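Local structure of Lin1909 protein (Listeria innocua, 3FIJ) at residues A[129-132]-A[133-137]; A[176-179]-A[180-183]. The protein is of unknown function but probably hydrolyses gamma-glutamyl-gamma-aminobutyrate, and binds manganese. All coordinates share one frame; numbering follows the deposited sequence.

From the N terminus, the chain first runs through strand 129-130 and turns at D132 into the 3-10 segment 133-135, which is interaction 1. Interaction 2 opens later, in the loop after strand 172-174, and runs into strand 181-182. Both are local contacts, in series along the chain, neither nested nor crossed. Their centres lie about 8 Å apart. Strands 129-130 and 181-182 pair as a small antiparallel sheet, with Y130 N 2.7 Å from F181 O, a probable hydrogen bond. A second probable bond joins Q131 O to Q180 NE2. Together they tie the outer turn at 131-137 to the manganese-binding loop at 176-178.

Interaction 1. Residues A[129-132]-A[133-137]; sequences LYQD and ISQVE
Q135 N donates to D132 O at 2.9 Å as the chain leaves strand 129-130, passes D132 and coils into the 3-10 segment 133-135. The D132 side chain grips the start of this turn. Its CG lies anti to the backbone N (chi1 -178°), beside the carbonyl carbon, which carries OD2 forward to S134. OD2 takes two bonds there. S134 N approaches from above the carboxylate plane at 3.1 Å, while S134 OG donates to the anti lone pair of OD2 at 2.8 Å. One carboxylate oxygen thus holds both the backbone and the hydroxyl of S134.

Q135 reaches back along the chain with its extended side chain. Its OE1 accepts a weak bond from Q131 N, and its NE2 has a weak partner in E85. The amide of Q131 leads away from the turn, to S83 N through OE1 and to E80 and E81 through NE2.

Beyond the turn, V136 and E137 come back against Y130. V136 CG1 sits nearly over the ring centre, 3.8 Å from the ring centroid of Y130, a CH-pi contact. E137 is bent at chi2 (78°), which folds its carboxylate back to the phenol. Y130 OH donates to the syn lone pair of E137 OE2 at 2.9 Å, with ring and carboxylate planes 76° apart. I133 points away from this cluster, packing on F181 and on Q84 of the second subunit.

The bond from S134 N to D132 OD2 makes an Asx turn at D132. It overlaps the i to i+3 turn closed by Q135 N and D132 O, at the start of 3-10 segment 133-135 and just after strand 129-130 in this Peptidase C26 family member.

Interaction 2. Residues A[176-179]-A[180-183]; sequences SLHH and QFIK. With MN (manganese (II) ion), chain I.
The H178 ring turns its edge to the face of F181, an offset edge-to-face pair with centroids 5.1 Å apart and planes at 80°. H178 CE1 comes to 3.4 Å from F181 CE2. H178 ND1 lies above the F181 face, offset toward its rim. Water 1 is also near the H178 plane, at the edge. The H179 ring has Q180 CG over one face, 3.7 Å from the H179 centroid, a CH-pi contact between neighbours lying side by side.

H178 uses both ring nitrogens. NE2 binds manganese at 2.3 Å. ND1 donates to Q180 O at 3.0 Å, with an angle of 139° at the hydrogen, the acceptor tilted out of the ring plane. This bond and the metal together hold the ring's rotation. The carbonyl would probably make NE2 a stronger ligand, the familiar metal-histidine-carbonyl arrangement. With CG between the backbone N and the carbonyl carbon (chi1 60°), NE2 reaches the ion while ND1 reaches Q180 O.

S176 OG binds the same ion at 2.2 Å, with its CB-OG bond anti to the backbone N. Water 1, H143, H154 and E201 complete the manganese site. F181 also meets the H143 ring edge-to-face. Q180 NE2 bonds to Q131 O.

Interaction 1. Residues A[129-132]-A[133-137]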
loop_
_atom_site.group_PDB
_atom_site.type_symbol
_atom_site.label_atom_id
_atom_site.label_comp_id
_atom_site.label_asym_id
_atom_site.label_seq_id
_atom_site.Cartn_x
_atom_site.Cartn_y
_atom_site.Cartn_z
ATOM N N LEU A 129 25.025 -23.570 13.155
ATOM C CA LEU A 129 24.932 -22.483 12.186
ATOM C C LEU A 129 25.203 -21.121 12.813
ATOM O O LEU A 129 25.074 -20.956 14.023
ATOM C CB LEU A 129 23.520 -22.441 11.600
ATOM C CG LEU A 129 22.852 -23.731 11.126
ATOM C CD1 LEU A 129 21.382 -23.452 10.796
ATOM C CD2 LEU A 129 23.598 -24.279 9.925
ATOM N N TYR A 130 25.589 -20.151 11.990
ATOM C CA TYR A 130 25.755 -18.787 12.473
ATOM C C TYR A 130 24.329 -18.266 12.306
ATOM O O TYR A 130 23.737 -18.439 11.240
ATOM C CB TYR A 130 26.676 -17.958 11.572
ATOM C CG TYR A 130 28.152 -18.218 11.744
ATOM C CD1 TYR A 130 28.817 -19.119 10.918
ATOM C CD2 TYR A 130 28.893 -17.555 12.737
ATOM C CE1 TYR A 130 30.178 -19.357 11.066
ATOM C CE2 TYR A 130 30.258 -17.789 12.898
ATOM C CZ TYR A 130 30.889 -18.692 12.057
ATOM O OH TYR A 130 32.231 -18.933 12.196
ATOM N N GLN A 131 23.772 -17.645 13.339
ATOM C CA GLN A 131 22.410 -17.130 13.268
ATOM C C GLN A 131 22.222 -15.926 12.340
ATOM O O GLN A 131 21.115 -15.691 11.852
ATOM C CB GLN A 131 21.912 -16.798 14.675
ATOM C CG GLN A 131 21.598 -18.033 15.489
ATOM C CD GLN A 131 20.933 -17.720 16.811
ATOM O OE1 GLN A 131 20.125 -16.787 16.914
ATOM N NE2 GLN A 131 21.248 -18.514 17.830
ATOM N N ASP A 132 23.297 -15.172 12.096
ATOM C CA ASP A 132 23.237 -14.007 11.208
ATOM C C ASP A 132 24.621 -13.681 10.651
ATOM O O ASP A 132 25.641 -13.995 11.279
ATOM C CB ASP A 132 22.679 -12.781 11.945
ATOM C CG ASP A 132 22.552 -11.555 11.044
ATOM O OD1 ASP A 132 21.877 -11.646 9.994
ATOM O OD2 ASP A 132 23.116 -10.493 11.383
ATOM N N ILE A 133 24.643 -13.051 9.476
ATOM C CA ILE A 133 25.882 -12.675 8.802
ATOM C C ILE A 133 26.701 -11.769 9.715
ATOM O O ILE A 133 27.929 -11.810 9.702
ATOM C CB ILE A 133 25.596 -11.934 7.452
ATOM C CG1 ILE A 133 24.700 -12.803 6.558
ATOM C CG2 ILE A 133 26.899 -11.653 6.701
ATOM C CD1 ILE A 133 24.328 -12.160 5.190
ATOM N N SER A 134 26.016 -10.970 10.527
ATOM C CA SER A 134 26.699 -10.056 11.442
ATOM C C SER A 134 27.524 -10.771 12.522
ATOM O O SER A 134 28.348 -10.142 13.201
ATOM C CB SER A 134 25.688 -9.144 12.144
ATOM O OG SER A 134 25.117 -9.795 13.266
ATOM N N GLN A 135 27.312 -12.076 12.680
ATOM C CA GLN A 135 28.012 -12.838 13.710
ATOM C C GLN A 135 29.288 -13.565 13.281
ATOM O O GLN A 135 30.007 -14.111 14.129
ATOM C CB GLN A 135 27.033 -13.828 14.343
ATOM C CG GLN A 135 25.915 -13.152 15.143
ATOM C CD GLN A 135 24.721 -14.066 15.376
ATOM O OE1 GLN A 135 24.844 -15.292 15.345
ATOM N NE2 GLN A 135 23.564 -13.471 15.620
ATOM N N VAL A 136 29.584 -13.583 11.985
ATOM C CA VAL A 136 30.791 -14.262 11.534
ATOM C C VAL A 136 31.981 -13.402 11.934
ATOM O O VAL A 136 31.969 -12.186 11.753
ATOM C CB VAL A 136 30.784 -14.511 10.002
ATOM C CG1 VAL A 136 29.597 -15.395 9.631
ATOM C CG2 VAL A 136 30.705 -13.196 9.253
ATOM N N GLU A 137 32.994 -14.045 12.504
ATOM C CA GLU A 137 34.187 -13.355 12.974
ATOM C C GLU A 137 34.806 -12.416 11.958
ATOM O O GLU A 137 35.272 -11.336 12.318
ATOM C CB GLU A 137 35.245 -14.364 13.438
ATOM C CG GLU A 137 34.807 -15.237 14.609
ATOM C CD GLU A 137 33.874 -16.369 14.195
ATOM O OE1 GLU A 137 33.394 -17.100 15.089
ATOM O OE2 GLU A 137 33.625 -16.535 12.978
#

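Interaction 2. Residues A[176-179]-A[180-183]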
loop_
_atom_site.group_PDB
_atom_site.type_symbol
_atom_site.label_atom_id
_atom_site.label_comp_id
_atom_site.label_asym_id
_atom_site.label_seq_id
_atom_site.Cartn_x
_atom_site.Cartn_y
_atom_site.Cartn_z
ATOM N N SER A 176 22.614 -16.008 -4.292
ATOM C CA SER A 176 22.639 -16.073 -2.836
ATOM C C SER A 176 21.453 -15.330 -2.207
ATOM O O SER A 176 21.246 -14.144 -2.460
ATOM C CB SER A 176 23.970 -15.487 -2.340
ATOM O OG SER A 176 24.225 -15.803 -0.986
ATOM N N LEU A 177 20.677 -16.045 -1.396
ATOM C CA LEU A 177 19.505 -15.482 -0.725
ATOM C C LEU A 177 19.444 -15.978 0.716
ATOM O O LEU A 177 18.432 -16.537 1.141
ATOM C CB LEU A 177 18.215 -15.905 -1.438
ATOM C CG LEU A 177 17.875 -15.295 -2.796
ATOM C CD1 LEU A 177 17.946 -13.775 -2.701
ATOM C CD2 LEU A 177 18.838 -15.786 -3.847
ATOM N N HIS A 178 20.511 -15.768 1.474
ATOM C CA HIS A 178 20.531 -16.232 2.850
ATOM C C HIS A 178 21.288 -15.302 3.787
ATOM O O HIS A 178 22.121 -14.501 3.351
ATOM C CB HIS A 178 21.119 -17.649 2.905
ATOM C CG HIS A 178 22.524 -17.752 2.383
ATOM N ND1 HIS A 178 23.632 -17.664 3.199
ATOM C CD2 HIS A 178 22.994 -17.919 1.124
ATOM C CE1 HIS A 178 24.726 -17.773 2.464
ATOM N NE2 HIS A 178 24.370 -17.929 1.203
ATOM N N HIS A 179 20.961 -15.386 5.074
ATOM C CA HIS A 179 21.632 -14.567 6.067
ATOM C C HIS A 179 22.214 -15.455 7.168
ATOM O O HIS A 179 22.781 -14.954 8.142
ATOM C CB HIS A 179 20.687 -13.500 6.650
ATOM C CG HIS A 179 19.833 -13.987 7.779
ATOM N ND1 HIS A 179 18.786 -14.861 7.601
ATOM C CD2 HIS A 179 19.893 -13.735 9.110
ATOM C CE1 HIS A 179 18.235 -15.130 8.771
ATOM N NE2 HIS A 179 18.890 -14.461 9.702
ATOM N N GLN A 180 22.085 -16.772 7.007
ATOM C CA GLN A 180 22.646 -17.710 7.982
ATOM C C GLN A 180 23.666 -18.597 7.273
ATOM O O GLN A 180 23.616 -18.748 6.047
ATOM C CB GLN A 180 21.555 -18.582 8.610
ATOM C CG GLN A 180 20.478 -17.821 9.367
ATOM C CD GLN A 180 19.831 -18.669 10.449
ATOM O OE1 GLN A 180 19.551 -19.847 10.239
ATOM N NE2 GLN A 180 19.583 -18.070 11.608
ATOM N N PHE A 181 24.597 -19.168 8.034
ATOM C CA PHE A 181 25.627 -20.038 7.459
ATOM C C PHE A 181 25.956 -21.234 8.339
ATOM O O PHE A 181 25.706 -21.230 9.546
ATOM C CB PHE A 181 26.952 -19.298 7.268
ATOM C CG PHE A 181 26.838 -17.983 6.581
ATOM C CD1 PHE A 181 26.385 -16.866 7.266
ATOM C CD2 PHE A 181 27.211 -17.852 5.250
ATOM C CE1 PHE A 181 26.311 -15.629 6.642
ATOM C CE2 PHE A 181 27.143 -16.621 4.606
ATOM C CZ PHE A 181 26.690 -15.503 5.301
ATOM N N ILE A 182 26.543 -22.256 7.731
ATOM C CA ILE A 182 26.975 -23.409 8.494
ATOM C C ILE A 182 28.157 -22.907 9.328
ATOM O O ILE A 182 29.073 -22.261 8.804
ATOM C CB ILE A 182 27.483 -24.552 7.580
ATOM C CG1 ILE A 182 26.305 -25.208 6.852
ATOM C CG2 ILE A 182 28.276 -25.574 8.417
ATOM C CD1 ILE A 182 26.658 -26.515 6.132
ATOM N N LYS A 183 28.127 -23.175 10.627
ATOM C CA LYS A 183 29.219 -22.765 11.506
ATOM C C LYS A 183 30.054 -24.020 11.660
ATOM O O LYS A 183 31.084 -24.181 11.007
ATOM C CB LYS A 183 28.675 -22.298 12.866
ATOM C CG LYS A 183 29.725 -21.645 13.779
ATOM C CD LYS A 183 29.087 -20.808 14.901
ATOM C CE LYS A 183 28.336 -21.680 15.912
ATOM N NZ LYS A 183 27.392 -20.908 16.784
HETATM MN MN MN I . 25.835 -17.266 -0.495
HETATM O O HOH W 1 24.599 -18.570 -1.873
#